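Local structure of beta subunit of a putative Aromatic-ring-hydroxylating dioxygenase (Novosphingobium aromaticivorans DSM 12444, 3EBY) at the interface of chains A and B. The protein is the beta subunit of a putative aromatic-ring-hydroxylating dioxygenase, and probably serves the oxygenase as a structural, trimer-forming partner of the catalytic alpha subunit. Sequence-based numbering; all coordinates share one arbitrary frame. Chains: chain A/B, beta subunit of a putative Aromatic-ring-hydroxylating dioxygenase.

The interface of chains A and B. Residues chain A 28, 87-89, 116; chain B 50, 127-129, 151.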
loop_
_atom_site.group_PDB
_atom_site.type_symbol
_atom_site.label_atom_id
_atom_site.label_comp_id
_atom_site.label_asym_id
_atom_site.label_seq_id
_atom_site.Cartn_x
_atom_site.Cartn_y
_atom_site.Cartn_z
ATOM N N ASP A 28 13.138 -4.388 -5.411
ATOM C CA ASP A 28 12.973 -5.425 -4.388
ATOM C C ASP A 28 13.519 -6.783 -4.853
ATOM O O ASP A 28 14.057 -7.541 -4.049
ATOM C CB ASP A 28 11.528 -5.574 -4.022
ATOM C CG ASP A 28 10.950 -4.323 -3.359
ATOM O OD1 ASP A 28 11.736 -3.433 -2.929
ATOM O OD2 ASP A 28 9.709 -4.243 -3.289
ATOM N N PHE A 87 17.248 -7.564 2.447
ATOM C CA PHE A 87 16.094 -7.767 1.593
ATOM C C PHE A 87 15.166 -6.577 1.758
ATOM O O PHE A 87 14.781 -6.234 2.881
ATOM C CB PHE A 87 15.349 -9.039 1.957
ATOM C CG PHE A 87 16.151 -10.289 1.753
ATOM C CD1 PHE A 87 17.112 -10.364 0.755
ATOM C CD2 PHE A 87 15.931 -11.407 2.547
ATOM C CE1 PHE A 87 17.863 -11.516 0.585
ATOM C CE2 PHE A 87 16.657 -12.570 2.346
ATOM C CZ PHE A 87 17.630 -12.610 1.374
ATOM N N ASN A 88 14.796 -5.985 0.630
ATOM C CA ASN A 88 13.933 -4.816 0.619
ATOM C C ASN A 88 12.571 -5.129 0.076
ATOM O O ASN A 88 12.413 -5.974 -0.814
ATOM C CB ASN A 88 14.559 -3.694 -0.200
ATOM C CG ASN A 88 15.847 -3.187 0.407
ATOM O OD1 ASN A 88 15.885 -2.805 1.590
ATOM N ND2 ASN A 88 16.943 -3.351 -0.330
ATOM N N ARG A 89 11.592 -4.351 0.540
ATOM C CA ARG A 89 10.227 -4.491 0.127
ATOM C C ARG A 89 9.616 -3.090 0.058
ATOM O O ARG A 89 9.556 -2.399 1.071
ATOM C CB ARG A 89 9.478 -5.316 1.179
ATOM C CG ARG A 89 8.063 -5.589 0.867
ATOM C CD ARG A 89 7.964 -6.346 -0.396
ATOM N NE ARG A 89 8.886 -7.480 -0.425
ATOM C CZ ARG A 89 9.238 -8.098 -1.543
ATOM N NH1 ARG A 89 8.775 -7.682 -2.702
ATOM N NH2 ARG A 89 10.029 -9.141 -1.501
ATOM N N THR A 116 14.690 -6.186 5.697
ATOM C CA THR A 116 14.969 -7.318 6.572
ATOM C C THR A 116 16.456 -7.613 6.517
ATOM O O THR A 116 17.021 -7.808 5.442
ATOM C CB THR A 116 14.199 -8.584 6.140
ATOM O OG1 THR A 116 12.809 -8.291 6.043
ATOM C CG2 THR A 116 14.412 -9.702 7.134
ATOM N N ARG B 50 12.240 -16.338 0.977
ATOM C CA ARG B 50 12.907 -15.830 -0.235
ATOM C C ARG B 50 14.158 -16.667 -0.576
ATOM O O ARG B 50 14.381 -17.032 -1.728
ATOM C CB ARG B 50 13.310 -14.359 -0.041
ATOM C CG ARG B 50 13.888 -13.693 -1.308
ATOM C CD ARG B 50 14.652 -12.389 -0.998
ATOM N NE ARG B 50 13.803 -11.222 -0.695
ATOM C CZ ARG B 50 13.704 -10.127 -1.466
ATOM N NH1 ARG B 50 14.284 -10.079 -2.672
ATOM N NH2 ARG B 50 12.966 -9.104 -1.065
ATOM N N ALA B 127 6.511 -9.709 5.598
ATOM C CA ALA B 127 6.638 -8.958 4.332
ATOM C C ALA B 127 7.128 -9.877 3.226
ATOM O O ALA B 127 8.019 -10.717 3.451
ATOM C CB ALA B 127 7.625 -7.751 4.501
ATOM N N GLY B 128 6.617 -9.679 2.009
ATOM C CA GLY B 128 6.983 -10.555 0.878
ATOM C C GLY B 128 6.374 -10.102 -0.426
ATOM O O GLY B 128 5.960 -8.951 -0.546
ATOM N N LYS B 129 6.276 -11.019 -1.388
ATOM C CA LYS B 129 5.513 -10.785 -2.575
ATOM C C LYS B 129 4.739 -12.039 -2.962
ATOM O O LYS B 129 5.175 -13.169 -2.657
ATOM C CB LYS B 129 6.382 -10.330 -3.738
ATOM C CG LYS B 129 7.298 -11.375 -4.296
ATOM C CD LYS B 129 7.899 -10.908 -5.613
ATOM C CE LYS B 129 8.953 -11.868 -6.107
ATOM N NZ LYS B 129 9.438 -11.492 -7.503
ATOM N N ASP B 151 10.165 -12.449 3.403
ATOM C CA ASP B 151 11.449 -11.970 3.903
ATOM C C ASP B 151 11.624 -12.220 5.414
ATOM O O ASP B 151 12.694 -12.606 5.852
ATOM C CB ASP B 151 11.584 -10.459 3.607
ATOM C CG ASP B 151 11.626 -10.161 2.133
ATOM O OD1 ASP B 151 11.894 -11.116 1.354
ATOM O OD2 ASP B 151 11.324 -9.002 1.761
HETATM O O HOH W 1 12.015 -7.090 3.832
#
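B:Arg50 reaches across to A:Asp28 and A:Phe87 where two copies of the ring-hydroxylating dioxygenase beta subunit meet. The deposited assembly is a trimer, as is usual in this family, so the contact is probably biological. Hydrogen bonding across it centres on the B:Arg50 guanidinium. B:Arg50 NH1 gives a nearly straight bond to the carbonyl O of A:Asp28 at the end of helix 8-28 (2.9 Å), with the acceptor in the guanidinium plane. Within chain B the group is held side-on by B:Asp151. B:Arg50 NE bonds to B:Asp151 OD1 from above the carboxylate plane (2.8 Å). B:Arg50 NH2 meets B:Asp151 OD2 on its syn side, also tilted out of that plane (3.3 Å). An alanine in place of B:Arg50 would probably leave the A:Asp28 carbonyl without this donor and B:Asp151 freer to turn, without its two-nitrogen grip.

The same carboxylate also forms a looser salt bridge, B:Asp151 OD2 to A:Arg89 NH2 (3.5 Å). This charge probably eases the close approach of the two arginines, whose NH2 atoms are not hydrogen bonded to each other. A:Arg89 bends at chi2 and chi3 (60° and 48°), which brings one guanidinium face against the carbonyl O of B:Gly128. A:Arg89 NH1 faces A:Asp28 OD2 in a long salt bridge within chain A (3.6 Å).

B:Arg50 CD lies over one face of the A:Phe87 ring, 3.5 Å from its centroid, in a CH-pi contact. The ring and guanidinium planes are nearly parallel (15° apart).

Water 1 joins A:Thr116 OG1 (2.6 Å) and the A:Phe87 carbonyl O to B:Asp151 OD2.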